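PDB 3JVA: dipeptide Epimerase from Enterococcus faecalis V583, which belongs to the mandelate racemase/muconate lactonizing enzyme family, pairing an enolase-type N-terminal domain with a TIM-barrel-like domain that holds a magnesium ion. Local coordinates for residues E40-Y45 with M110-Q115; P117-L122 with L344-G349; D156-K161 with F182-R187; Y209-V214 with V233-M238; K276-C281 with Q311-R316. All coordinates share one frame; numbering follows the deposited sequence.

Contact 1 (E40-Y45 with M110-Q115)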
# COMPACT_ATOMS: atom_id res chain seq x y z
N GLU B 40 53.22 20.43 6.09
CA GLU B 40 54.34 19.68 6.66
C GLU B 40 55.16 18.90 5.64
O GLU B 40 56.23 18.38 5.96
CB GLU B 40 53.83 18.74 7.76
CG GLU B 40 52.72 17.79 7.33
CD GLU B 40 52.07 17.09 8.51
OE1 GLU B 40 52.70 16.19 9.11
OE2 GLU B 40 50.92 17.44 8.85
N GLY B 41 54.67 18.80 4.41
CA GLY B 41 55.42 18.09 3.39
C GLY B 41 54.87 16.75 2.94
O GLY B 41 55.37 16.18 1.98
N LEU B 42 53.86 16.23 3.63
CA LEU B 42 53.27 14.95 3.22
C LEU B 42 52.44 15.18 1.96
O LEU B 42 51.82 16.24 1.81
CB LEU B 42 52.38 14.37 4.32
CG LEU B 42 53.05 13.96 5.63
CD1 LEU B 42 52.00 13.45 6.60
CD2 LEU B 42 54.11 12.90 5.36
N VAL B 43 52.41 14.20 1.08
CA VAL B 43 51.64 14.32 -0.16
C VAL B 43 50.73 13.12 -0.35
O VAL B 43 51.13 11.98 -0.12
CB VAL B 43 52.59 14.43 -1.38
CG1 VAL B 43 51.77 14.49 -2.67
CG2 VAL B 43 53.46 15.67 -1.26
N GLY B 44 49.50 13.38 -0.78
CA GLY B 44 48.54 12.31 -1.01
C GLY B 44 48.19 12.22 -2.48
O GLY B 44 48.12 13.25 -3.16
N TYR B 45 47.97 11.01 -2.98
CA TYR B 45 47.64 10.82 -4.38
C TYR B 45 46.20 10.40 -4.59
O TYR B 45 45.66 9.58 -3.85
CB TYR B 45 48.56 9.76 -4.99
CG TYR B 45 50.01 10.17 -5.01
CD1 TYR B 45 50.52 10.94 -6.05
CD2 TYR B 45 50.86 9.82 -3.97
CE1 TYR B 45 51.86 11.35 -6.05
CE2 TYR B 45 52.20 10.22 -3.96
CZ TYR B 45 52.69 10.98 -5.00
OH TYR B 45 54.01 11.37 -5.00
N MET B 110 45.65 10.73 5.14
CA MET B 110 45.29 10.26 6.47
C MET B 110 46.19 9.08 6.86
O MET B 110 46.70 9.01 7.98
CB MET B 110 43.82 9.81 6.51
CG MET B 110 42.82 10.95 6.44
SD MET B 110 41.14 10.35 6.70
CE MET B 110 40.25 11.22 5.38
N GLY B 111 46.36 8.14 5.93
CA GLY B 111 47.20 6.99 6.20
C GLY B 111 48.65 7.39 6.44
O GLY B 111 49.31 6.88 7.35
N GLN B 112 49.14 8.31 5.63
CA GLN B 112 50.52 8.76 5.76
C GLN B 112 50.76 9.45 7.10
O GLN B 112 51.78 9.21 7.75
CB GLN B 112 50.88 9.68 4.60
CG GLN B 112 50.97 8.92 3.28
CD GLN B 112 51.44 9.77 2.13
OE1 GLN B 112 52.45 10.46 2.23
NE2 GLN B 112 50.72 9.70 1.02
N LYS B 113 49.82 10.29 7.54
CA LYS B 113 49.97 10.98 8.82
C LYS B 113 49.86 10.01 10.00
O LYS B 113 50.60 10.13 10.98
CB LYS B 113 48.91 12.08 8.96
CG LYS B 113 49.02 12.89 10.25
CD LYS B 113 50.35 13.63 10.33
CE LYS B 113 50.39 14.57 11.53
NZ LYS B 113 51.70 15.26 11.67
N ALA B 114 48.94 9.06 9.91
CA ALA B 114 48.75 8.07 10.97
C ALA B 114 49.82 6.97 10.88
O ALA B 114 49.97 6.16 11.80
CB ALA B 114 47.35 7.44 10.87
N GLN B 115 50.55 6.96 9.76
CA GLN B 115 51.58 5.96 9.50
C GLN B 115 50.95 4.56 9.54
O GLN B 115 51.41 3.66 10.25
CB GLN B 115 52.73 6.08 10.51
CG GLN B 115 53.38 7.47 10.49
CD GLN B 115 54.71 7.54 11.23
OE1 GLN B 115 55.29 8.62 11.40
NE2 GLN B 115 55.22 6.39 11.64
O HOH W 1 54.29 12.05 1.48

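Contact 2 (P117-L122 with L344-G349). With GOL (glycerol), chain M.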
# COMPACT_ATOMS: atom_id res chain seq x y z
N PRO B 117 48.62 1.67 6.82
CA PRO B 117 48.16 1.37 5.46
C PRO B 117 46.70 1.80 5.48
O PRO B 117 46.04 1.70 6.51
CB PRO B 117 48.30 -0.15 5.36
CG PRO B 117 49.41 -0.45 6.31
CD PRO B 117 49.11 0.45 7.48
N LEU B 118 46.19 2.26 4.35
CA LEU B 118 44.81 2.73 4.30
C LEU B 118 43.75 1.74 4.78
O LEU B 118 42.81 2.13 5.47
CB LEU B 118 44.46 3.21 2.89
CG LEU B 118 43.06 3.80 2.69
CD1 LEU B 118 42.81 4.94 3.69
CD2 LEU B 118 42.95 4.31 1.26
N TYR B 119 43.88 0.47 4.43
CA TYR B 119 42.88 -0.51 4.84
C TYR B 119 42.67 -0.56 6.36
O TYR B 119 41.61 -0.98 6.82
CB TYR B 119 43.21 -1.90 4.29
CG TYR B 119 44.43 -2.56 4.88
CD1 TYR B 119 44.39 -3.15 6.14
CD2 TYR B 119 45.63 -2.59 4.18
CE1 TYR B 119 45.52 -3.76 6.69
CE2 TYR B 119 46.77 -3.20 4.71
CZ TYR B 119 46.70 -3.78 5.97
OH TYR B 119 47.82 -4.38 6.50
N GLN B 120 43.67 -0.14 7.12
CA GLN B 120 43.56 -0.16 8.58
C GLN B 120 42.65 0.97 9.06
O GLN B 120 42.07 0.88 10.14
CB GLN B 120 44.94 -0.04 9.23
CG GLN B 120 45.84 -1.23 8.96
CD GLN B 120 45.40 -2.49 9.68
OE1 GLN B 120 44.21 -2.69 9.94
NE2 GLN B 120 46.36 -3.36 10.00
N LEU B 121 42.52 2.02 8.26
CA LEU B 121 41.66 3.14 8.63
C LEU B 121 40.24 2.96 8.11
O LEU B 121 39.34 3.71 8.48
CB LEU B 121 42.21 4.45 8.06
CG LEU B 121 43.55 4.97 8.59
CD1 LEU B 121 43.91 6.26 7.86
CD2 LEU B 121 43.45 5.21 10.08
N LEU B 122 40.04 1.95 7.26
CA LEU B 122 38.73 1.72 6.67
C LEU B 122 37.95 0.49 7.14
O LEU B 122 36.95 0.13 6.51
CB LEU B 122 38.87 1.67 5.14
CG LEU B 122 39.55 2.88 4.48
CD1 LEU B 122 39.70 2.65 2.98
CD2 LEU B 122 38.73 4.14 4.75
N LEU B 344 48.06 -5.90 -0.09
CA LEU B 344 48.32 -4.48 0.13
C LEU B 344 49.59 -4.03 0.84
O LEU B 344 50.03 -2.89 0.65
CB LEU B 344 47.08 -3.87 0.81
CG LEU B 344 45.83 -4.13 -0.04
CD1 LEU B 344 44.59 -3.60 0.64
CD2 LEU B 344 46.01 -3.49 -1.41
N GLY B 345 50.20 -4.89 1.65
CA GLY B 345 51.43 -4.50 2.31
C GLY B 345 51.26 -3.54 3.48
O GLY B 345 50.14 -3.15 3.82
N GLU B 346 52.38 -3.15 4.08
CA GLU B 346 52.35 -2.26 5.23
C GLU B 346 52.74 -0.81 4.98
O GLU B 346 52.85 -0.03 5.93
CB GLU B 346 53.24 -2.84 6.34
CG GLU B 346 52.66 -4.08 6.99
CD GLU B 346 51.34 -3.80 7.69
OE1 GLU B 346 51.34 -3.04 8.68
OE2 GLU B 346 50.30 -4.33 7.23
N ALA B 347 52.95 -0.43 3.73
CA ALA B 347 53.30 0.95 3.41
C ALA B 347 52.13 1.84 3.84
O ALA B 347 50.98 1.44 3.70
CB ALA B 347 53.56 1.10 1.91
N ALA B 348 52.43 3.03 4.36
CA ALA B 348 51.37 3.93 4.81
C ALA B 348 50.50 4.43 3.66
O ALA B 348 50.97 4.62 2.53
CB ALA B 348 51.97 5.11 5.57
N GLY B 349 49.22 4.65 3.96
CA GLY B 349 48.30 5.14 2.95
C GLY B 349 48.14 4.16 1.80
O GLY B 349 47.94 2.97 2.01
C1 GOL M . 49.86 -1.11 13.08
O1 GOL M . 50.57 -1.70 14.17
C2 GOL M . 49.65 -2.16 11.98
O2 GOL M . 48.66 -3.10 12.42
C3 GOL M . 49.19 -1.48 10.69
O3 GOL M . 49.02 -2.45 9.66

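Contact 3 (D156-K161 with F182-R187)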
# COMPACT_ATOMS: atom_id res chain seq x y z
N ASP B 156 40.28 -17.29 -10.46
CA ASP B 156 39.21 -18.25 -10.25
C ASP B 156 37.86 -17.65 -10.65
O ASP B 156 36.82 -18.31 -10.55
CB ASP B 156 39.18 -18.68 -8.78
CG ASP B 156 38.87 -17.53 -7.83
OD1 ASP B 156 38.97 -17.73 -6.60
OD2 ASP B 156 38.51 -16.43 -8.31
N THR B 157 37.88 -16.41 -11.11
CA THR B 157 36.67 -15.72 -11.52
C THR B 157 36.91 -14.88 -12.77
O THR B 157 37.83 -14.05 -12.82
CB THR B 157 36.14 -14.80 -10.39
OG1 THR B 157 36.00 -15.57 -9.19
CG2 THR B 157 34.79 -14.20 -10.77
N LEU B 158 36.11 -15.12 -13.80
CA LEU B 158 36.22 -14.41 -15.06
C LEU B 158 34.96 -13.60 -15.29
O LEU B 158 33.86 -14.03 -14.95
CB LEU B 158 36.41 -15.39 -16.21
CG LEU B 158 37.56 -16.39 -16.05
CD1 LEU B 158 37.50 -17.41 -17.19
CD2 LEU B 158 38.89 -15.65 -16.04
N LYS B 159 35.12 -12.42 -15.87
CA LYS B 159 34.00 -11.53 -16.14
C LYS B 159 33.93 -11.23 -17.63
O LYS B 159 34.95 -10.95 -18.25
CB LYS B 159 34.17 -10.23 -15.36
CG LYS B 159 33.17 -9.14 -15.73
CD LYS B 159 33.26 -7.97 -14.75
CE LYS B 159 32.48 -6.77 -15.25
NZ LYS B 159 33.13 -6.19 -16.45
N ILE B 160 32.73 -11.30 -18.19
CA ILE B 160 32.54 -11.00 -19.60
C ILE B 160 31.26 -10.22 -19.84
O ILE B 160 30.27 -10.39 -19.13
CB ILE B 160 32.49 -12.28 -20.49
CG1 ILE B 160 31.18 -13.03 -20.27
CG2 ILE B 160 33.68 -13.18 -20.18
CD1 ILE B 160 30.92 -14.11 -21.30
N LYS B 161 31.30 -9.36 -20.85
CA LYS B 161 30.15 -8.55 -21.21
C LYS B 161 29.19 -9.36 -22.09
O LYS B 161 29.63 -10.12 -22.95
CB LYS B 161 30.61 -7.30 -21.96
CG LYS B 161 29.48 -6.37 -22.38
CD LYS B 161 30.02 -5.07 -22.98
CE LYS B 161 30.82 -5.33 -24.25
NZ LYS B 161 31.33 -4.06 -24.86
N PHE B 182 33.87 -26.16 -14.64
CA PHE B 182 32.87 -25.57 -13.76
C PHE B 182 33.33 -25.02 -12.41
O PHE B 182 32.52 -24.47 -11.67
CB PHE B 182 31.74 -26.58 -13.54
CG PHE B 182 30.89 -26.78 -14.77
CD1 PHE B 182 29.76 -26.02 -14.98
CD2 PHE B 182 31.29 -27.69 -15.74
CE1 PHE B 182 29.02 -26.14 -16.16
CE2 PHE B 182 30.56 -27.83 -16.92
CZ PHE B 182 29.43 -27.05 -17.13
N ASP B 183 34.61 -25.16 -12.09
CA ASP B 183 35.11 -24.64 -10.82
C ASP B 183 35.50 -23.17 -10.92
O ASP B 183 35.90 -22.56 -9.93
CB ASP B 183 36.32 -25.44 -10.33
CG ASP B 183 35.93 -26.83 -9.85
OD1 ASP B 183 34.98 -26.92 -9.05
OD2 ASP B 183 36.58 -27.81 -10.27
N ILE B 184 35.37 -22.60 -12.12
CA ILE B 184 35.70 -21.20 -12.34
C ILE B 184 34.40 -20.40 -12.36
O ILE B 184 33.45 -20.77 -13.05
CB ILE B 184 36.45 -20.99 -13.68
CG1 ILE B 184 37.76 -21.78 -13.68
CG2 ILE B 184 36.74 -19.51 -13.90
CD1 ILE B 184 38.73 -21.39 -12.58
N LYS B 185 34.36 -19.31 -11.60
CA LYS B 185 33.16 -18.49 -11.55
C LYS B 185 33.09 -17.56 -12.75
O LYS B 185 34.10 -17.00 -13.18
CB LYS B 185 33.12 -17.68 -10.25
CG LYS B 185 32.81 -18.53 -9.03
CD LYS B 185 32.89 -17.74 -7.73
CE LYS B 185 34.32 -17.30 -7.44
NZ LYS B 185 34.44 -16.64 -6.10
N LEU B 186 31.89 -17.42 -13.31
CA LEU B 186 31.68 -16.57 -14.46
C LEU B 186 30.69 -15.47 -14.13
O LEU B 186 29.54 -15.75 -13.80
CB LEU B 186 31.15 -17.39 -15.65
CG LEU B 186 32.10 -18.42 -16.27
CD1 LEU B 186 31.38 -19.18 -17.36
CD2 LEU B 186 33.32 -17.71 -16.84
N ARG B 187 31.16 -14.22 -14.20
CA ARG B 187 30.32 -13.06 -13.93
C ARG B 187 30.00 -12.38 -15.25
O ARG B 187 30.91 -12.08 -16.03
CB ARG B 187 31.06 -12.04 -13.05
CG ARG B 187 31.32 -12.52 -11.67
CD ARG B 187 32.12 -11.52 -10.86
NE ARG B 187 32.34 -12.06 -9.52
CZ ARG B 187 33.33 -11.70 -8.72
NH1 ARG B 187 34.21 -10.79 -9.10
NH2 ARG B 187 33.44 -12.28 -7.53

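Contact 4 (Y209-V214 with V233-M238)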
# COMPACT_ATOMS: atom_id res chain seq x y z
N TYR B 209 24.79 -22.51 -18.15
CA TYR B 209 26.24 -22.64 -18.10
C TYR B 209 26.84 -22.31 -16.74
O TYR B 209 28.05 -22.14 -16.61
CB TYR B 209 26.87 -21.76 -19.18
CG TYR B 209 26.46 -22.17 -20.57
CD1 TYR B 209 27.05 -23.27 -21.19
CD2 TYR B 209 25.43 -21.52 -21.24
CE1 TYR B 209 26.62 -23.72 -22.43
CE2 TYR B 209 24.99 -21.96 -22.48
CZ TYR B 209 25.59 -23.06 -23.07
OH TYR B 209 25.15 -23.50 -24.30
N GLN B 210 25.98 -22.24 -15.73
CA GLN B 210 26.40 -21.93 -14.37
C GLN B 210 26.98 -20.52 -14.30
O GLN B 210 28.18 -20.31 -14.46
CB GLN B 210 27.46 -22.93 -13.89
CG GLN B 210 27.98 -22.63 -12.49
CD GLN B 210 29.18 -23.48 -12.11
OE1 GLN B 210 29.09 -24.70 -12.03
NE2 GLN B 210 30.32 -22.82 -11.88
N ILE B 211 26.11 -19.55 -14.04
CA ILE B 211 26.53 -18.16 -13.96
C ILE B 211 26.49 -17.70 -12.51
O ILE B 211 25.51 -17.94 -11.81
CB ILE B 211 25.60 -17.27 -14.80
CG1 ILE B 211 25.64 -17.74 -16.25
CG2 ILE B 211 26.02 -15.81 -14.69
CD1 ILE B 211 27.04 -17.83 -16.84
N GLU B 212 27.56 -17.06 -12.05
CA GLU B 212 27.61 -16.59 -10.67
C GLU B 212 26.64 -15.42 -10.46
O GLU B 212 25.96 -15.35 -9.44
CB GLU B 212 29.02 -16.13 -10.29
CG GLU B 212 29.06 -15.59 -8.87
CD GLU B 212 30.28 -14.74 -8.59
OE1 GLU B 212 30.79 -14.12 -9.54
OE2 GLU B 212 30.70 -14.68 -7.42
N LEU B 213 26.62 -14.50 -11.42
CA LEU B 213 25.73 -13.35 -11.33
C LEU B 213 25.65 -12.58 -12.63
O LEU B 213 26.51 -12.70 -13.51
CB LEU B 213 26.20 -12.40 -10.21
CG LEU B 213 27.58 -11.75 -10.40
CD1 LEU B 213 27.47 -10.56 -11.36
CD2 LEU B 213 28.11 -11.29 -9.05
N VAL B 214 24.59 -11.78 -12.76
CA VAL B 214 24.40 -10.95 -13.93
C VAL B 214 24.24 -9.51 -13.46
O VAL B 214 23.37 -9.20 -12.64
CB VAL B 214 23.16 -11.35 -14.74
CG1 VAL B 214 22.94 -10.36 -15.88
CG2 VAL B 214 23.34 -12.76 -15.28
N VAL B 233 14.28 -14.63 -11.73
CA VAL B 233 15.34 -15.59 -12.03
C VAL B 233 16.09 -16.02 -10.77
O VAL B 233 16.17 -15.27 -9.80
CB VAL B 233 16.37 -15.00 -13.03
CG1 VAL B 233 15.64 -14.47 -14.26
CG2 VAL B 233 17.18 -13.90 -12.36
N ASN B 234 16.65 -17.23 -10.81
CA ASN B 234 17.41 -17.74 -9.68
C ASN B 234 18.80 -17.11 -9.63
O ASN B 234 19.41 -17.00 -8.57
CB ASN B 234 17.56 -19.26 -9.77
CG ASN B 234 16.26 -19.99 -9.53
OD1 ASN B 234 15.50 -19.65 -8.62
ND2 ASN B 234 15.99 -21.02 -10.34
N THR B 235 19.29 -16.69 -10.79
CA THR B 235 20.62 -16.09 -10.88
C THR B 235 20.72 -14.79 -10.09
O THR B 235 19.81 -13.97 -10.11
CB THR B 235 21.01 -15.81 -12.34
OG1 THR B 235 21.07 -17.04 -13.07
CG2 THR B 235 22.37 -15.14 -12.41
N THR B 236 21.83 -14.63 -9.38
CA THR B 236 22.09 -13.43 -8.59
C THR B 236 22.13 -12.21 -9.52
O THR B 236 22.86 -12.21 -10.51
CB THR B 236 23.45 -13.54 -7.86
OG1 THR B 236 23.38 -14.59 -6.89
CG2 THR B 236 23.80 -12.22 -7.17
N ILE B 237 21.35 -11.19 -9.19
CA ILE B 237 21.30 -9.97 -10.00
C ILE B 237 21.97 -8.83 -9.24
O ILE B 237 21.68 -8.60 -8.06
CB ILE B 237 19.85 -9.55 -10.31
CG1 ILE B 237 19.16 -10.66 -11.11
CG2 ILE B 237 19.84 -8.26 -11.09
CD1 ILE B 237 19.83 -10.95 -12.44
N MET B 238 22.87 -8.13 -9.91
CA MET B 238 23.61 -7.03 -9.30
C MET B 238 23.36 -5.70 -10.00
O MET B 238 23.33 -5.62 -11.23
CB MET B 238 25.11 -7.34 -9.32
CG MET B 238 26.02 -6.19 -8.90
SD MET B 238 27.76 -6.73 -8.82
CE MET B 238 28.03 -7.27 -10.45
O HOH W 2 22.62 -18.72 -11.90
O HOH W 3 23.72 -17.09 -9.56
O HOH W 4 25.92 -16.30 -6.84

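Contact 5 (K276-C281 with Q311-R316)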
# COMPACT_ATOMS: atom_id res chain seq x y z
N LYS B 276 29.34 4.71 2.86
CA LYS B 276 27.91 4.86 3.14
C LYS B 276 27.13 3.80 2.38
O LYS B 276 26.22 3.16 2.92
CB LYS B 276 27.41 6.24 2.72
CG LYS B 276 28.01 7.40 3.49
CD LYS B 276 27.42 8.70 2.97
CE LYS B 276 28.03 9.92 3.64
NZ LYS B 276 27.52 11.16 2.98
N ILE B 277 27.46 3.64 1.10
CA ILE B 277 26.77 2.65 0.28
C ILE B 277 26.90 1.27 0.90
O ILE B 277 25.91 0.55 1.06
CB ILE B 277 27.35 2.62 -1.16
CG1 ILE B 277 27.02 3.93 -1.88
CG2 ILE B 277 26.75 1.43 -1.92
CD1 ILE B 277 27.75 4.13 -3.20
N ASN B 278 28.12 0.88 1.26
CA ASN B 278 28.32 -0.43 1.85
C ASN B 278 27.60 -0.64 3.18
O ASN B 278 27.05 -1.71 3.42
CB ASN B 278 29.81 -0.72 2.03
CG ASN B 278 30.06 -2.14 2.48
OD1 ASN B 278 29.61 -3.09 1.84
ND2 ASN B 278 30.76 -2.30 3.60
N GLN B 279 27.59 0.37 4.04
CA GLN B 279 26.91 0.25 5.33
C GLN B 279 25.41 0.15 5.15
O GLN B 279 24.73 -0.57 5.88
CB GLN B 279 27.22 1.45 6.23
CG GLN B 279 28.69 1.62 6.57
CD GLN B 279 28.96 2.91 7.32
OE1 GLN B 279 28.29 3.93 7.08
NE2 GLN B 279 29.93 2.88 8.21
N ILE B 280 24.87 0.88 4.17
CA ILE B 280 23.44 0.83 3.89
C ILE B 280 23.09 -0.57 3.40
O ILE B 280 22.11 -1.17 3.85
CB ILE B 280 23.05 1.86 2.81
CG1 ILE B 280 23.12 3.28 3.40
CG2 ILE B 280 21.64 1.55 2.29
CD1 ILE B 280 23.08 4.39 2.35
N CYS B 281 23.90 -1.09 2.47
CA CYS B 281 23.66 -2.41 1.91
C CYS B 281 23.81 -3.50 2.97
O CYS B 281 22.96 -4.39 3.09
CB CYS B 281 24.62 -2.68 0.75
SG CYS B 281 24.32 -1.69 -0.73
N GLN B 311 36.55 -3.72 4.29
CA GLN B 311 35.13 -3.94 4.60
C GLN B 311 34.62 -5.35 4.35
O GLN B 311 34.67 -5.85 3.23
CB GLN B 311 34.29 -2.94 3.80
CG GLN B 311 34.49 -1.48 4.21
CD GLN B 311 33.80 -1.14 5.51
OE1 GLN B 311 34.44 -0.95 6.55
NE2 GLN B 311 32.48 -1.07 5.47
N LYS B 312 34.12 -6.00 5.39
CA LYS B 312 33.60 -7.36 5.29
C LYS B 312 32.50 -7.52 4.24
O LYS B 312 32.47 -8.51 3.50
CB LYS B 312 33.06 -7.81 6.65
CG LYS B 312 32.29 -9.12 6.62
CD LYS B 312 31.76 -9.46 8.00
CE LYS B 312 30.86 -10.69 7.96
NZ LYS B 312 31.58 -11.87 7.42
N ASN B 313 31.58 -6.56 4.18
CA ASN B 313 30.47 -6.66 3.23
C ASN B 313 30.81 -6.46 1.76
O ASN B 313 29.97 -6.71 0.89
CB ASN B 313 29.34 -5.71 3.64
CG ASN B 313 28.02 -6.08 2.99
OD1 ASN B 313 27.51 -7.19 3.17
ND2 ASN B 313 27.47 -5.16 2.21
N ILE B 314 32.02 -6.00 1.45
CA ILE B 314 32.42 -5.86 0.05
C ILE B 314 33.07 -7.22 -0.17
O ILE B 314 34.26 -7.40 0.07
CB ILE B 314 33.43 -4.71 -0.17
CG1 ILE B 314 32.77 -3.37 0.21
CG2 ILE B 314 33.83 -4.65 -1.65
CD1 ILE B 314 33.67 -2.15 -0.02
N THR B 315 32.26 -8.16 -0.63
CA THR B 315 32.67 -9.54 -0.81
C THR B 315 33.21 -9.95 -2.17
O THR B 315 33.73 -11.05 -2.33
CB THR B 315 31.51 -10.46 -0.48
OG1 THR B 315 30.44 -10.21 -1.39
CG2 THR B 315 31.03 -10.21 0.94
N ARG B 316 33.06 -9.07 -3.16
CA ARG B 316 33.54 -9.33 -4.51
C ARG B 316 34.31 -8.13 -5.02
O ARG B 316 34.06 -7.00 -4.60
CB ARG B 316 32.36 -9.60 -5.46
CG ARG B 316 31.56 -10.86 -5.13
CD ARG B 316 30.51 -11.08 -6.21
NE ARG B 316 29.78 -12.34 -6.06
CZ ARG B 316 28.72 -12.52 -5.28
NH1 ARG B 316 28.23 -11.52 -4.57
NH2 ARG B 316 28.12 -13.71 -5.25
O HOH W 5 31.31 -4.36 5.84

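Contact 1 (E40-Y45 with M110-Q115)
Gln112 lays its amide against the backbone of Val43, and Lys113, next to it on the last turn of a helix, reaches Glu40. The Gln112 chain runs extended beyond CG. Its NE2 gives a hydrogen bond of 2.6 Å to Val43 O, bent to 134° at the hydrogen and leaving the carbonyl plane at a tilt. OE1 of Gln112 serves the same residue through a water, which takes the Val43 N-H at 2.9 Å and donates to OE1, so both ends of the amide serve the backbone of one residue. Lys113 instead turns at chi2 (62°) and crosses the Glu40 side chain obliquely, its NZ forming a salt bridge of 2.9 Å with Glu40 OE1 on the syn lone pair. Helix 96-114 thus packs on the start of strand 43-48, outermost within this chain in the antiparallel sheet of the N-terminal domain, and a Schellman motif with Gln115 as C-prime residue ends the helix here. Leu42 fills the middle: its CD1 rests 3.9 Å from Lys113 CA and 4.1 Å from Lys113 CD, beside the aliphatic part of the lysine. Asp108, one turn earlier, accepts the Tyr45 N-H and a weak bond from Gln112 NE2.

Contact 2 (P117-L122 with L344-G349)
The Tyr119 ring has Gly345 O and Glu346 OE2 at its edge. Gly345 O lies in the ring plane, 3.5 Å from Tyr119 CE2, and is buried here with no polar partner in the model. Leu344 CD1 comes obliquely to Tyr119 CD2 at 3.8 Å. At the phenol end, Tyr119 OH is 2.6 Å from Glu346 OE2, with ring and carboxylate planes 67° apart and the two side chains crossing at about a right angle. In Glu346, whose CB points away, chi2 (-63°) turns CD back toward segment 117-122. Its other oxygen, OE1, accepts a hydrogen bond of 2.6 Å from O3 of a glycerol, probably from the crystallisation liquor. That same O3 accepts from Gln120 NE2 at 2.8 Å, so the glycerol bridges the two segments; it also bonds to Asn77 and Met1 of the second subunit. Pro117 carries CG to 3.5 Å from Glu346 O, and its CA makes a CH...O contact of 3.3 Å with Ala347 O. Leu118 N bonds to Gly349 O at 3.0 Å, and Pro117 and Gly349 form a single beta bridge. This interdomain contact joins the short helix 118-121, at the end of the N-terminal domain, to the loop after strand 341-343 of the barrel domain. Tyr119 N bonds to His306 of helix 298-310, and Leu118 touches Tyr107 of helix 96-114 and Ile271 of helix 271-284.

Contact 3 (D156-K161 with F182-R187)
Thr157, Leu158 and Lys159 pair with Lys185, Leu186 and Arg187 as neighbouring parallel strands of the TIM-like barrel, the two ends of a beta-alpha-beta unit closed over helix 166-180. The short strand axes run 25° apart. Four backbone hydrogen bonds join them, from Lys185 N to Asp156 O, Leu158 N to Lys185 O, Arg187 N to Leu158 O (2.8 Å) and Ile160 N to Arg187 O. On the face bearing Thr157 and Arg187, the threonine methyl sits over the centre of the arginine guanidinium, with Thr157 CG2 3.4 Å above the plane. Salt bridges from NE to Glu212 and from NH1 to Asp132 fix that flat group. Thr157 OG1, beside its own backbone N (chi1 -54°), donates 2.8 Å to Asp156 OD2 from above the carboxylate plane. Lys159 also lies on this face; its side chain is about 5 Å from the magnesium at nearest atoms, and Lys159-Ile160-Lys161 is consistent with the KxK motif known in this family. On the face bearing Leu158 and Leu186, Leu158 CB meets Leu186 CD2; Leu158 CG also touches Ile184 CG2 at 3.9 Å. That face packs against helices 140-152 and 166-180, while strands 128-134 and 213-215 flank the pair within the sheet.

Contact 4 (Y209-V214 with V233-M238)
Leu213 leans against Thr236 and Met238 across two neighbouring parallel barrel strands. Its CB lies 3.4 Å from Thr236 O and 3.8 Å from Thr236 CB. CG stands between the backbone N and the carbonyl carbon (chi1 64°), and beyond it CD1 presses on Met238 CE at 3.5 Å, tighter than usual van der Waals contact; CD2 packs by Arg316. Met238 gets its methyl there by bending at chi3 (59°). The reverse face holds Val214, whose CG2 meets Thr235 CG2 at 3.9 Å and whose CB faces Ile237 CD1. Val214 supplies both direct backbone bonds, N to Thr236 O at 2.9 Å and O from Met238 N at 3.0 Å. The strands close the beta-alpha-beta unit over helix 223-232 and lead to the magnesium ligands Glu215 and Asp240. Earlier in the segments water takes over: one molecule links Ile211 O to Thr235 OG1, and two more donate to Glu212 O while reaching Thr236 N and Thr236 OG1. The Glu212 carboxylate makes salt bridges with Arg187 and Arg316. Apolar contacts and direct backbone bonds thus carry the part nearer the metal ligands, while waters mediate between the strands' beginnings, where Ile211 O and Glu212 O receive water hydrogens.

Contact 5 (K276-C281 with Q311-R316)
Asn278 and Asn313 are hydrogen-bonded between helix 271-284 and the turn before strand 314-317. Asn313 ND2 donates to Asn278 OD1 at 3.0 Å, 152° at the hydrogen. The donor stands above the carbonyl plane, 40° out of it, while the acceptor lies in the Asn313 amide plane. With CG anti to the backbone N (chi1 -173°), the Asn278 amide is placed against Asn313 CB and Ile314 CG1. Asn313 ND2 has a second acceptor in Ile286 O, outside the contact. A water adds a bridge: it accepts from Asn278 ND2 at 3.1 Å and from Asn313 N at 2.8 Å. Carbon atoms also touch the Asn278 amide, with Ile314 CG1 3.6 Å from its OD1 and Gln311 CB 3.6 Å from its ND2. Cys281 CB lies 4.1 Å from Asn313 ND2, one turn further along the helix. Lys312, in the turn, gives its backbone N to Glu82 of the second subunit. Residues 311-314 form a type I turn, and the whole is a buried helix-to-strand junction of an enolase-type TIM-like barrel, where an outer helix packs on the entrance to a barrel strand, with strand 287-290 alongside.

How the contacts relate
From the N terminus, contact 1 closes first, tying the early sheet of the N-terminal domain to helix 96-114 over a largely helical loop. Contact 2 then opens just beyond that helix and shuts only near the C terminus, joining the two domains; contacts 3, 4 and 5 nest inside its loop, in series, and none cross. Contacts 1 and 2 pack together, with Leu121 and Ala348 against the end of helix 96-114. Contacts 3 and 4 close successive parts of the barrel sheet, their centres 11 Å apart, and contact 5 secures its last parallel strand. Glu212 links these three through Arg187 and Arg316, while contacts 2 and 5 both touch the second subunit.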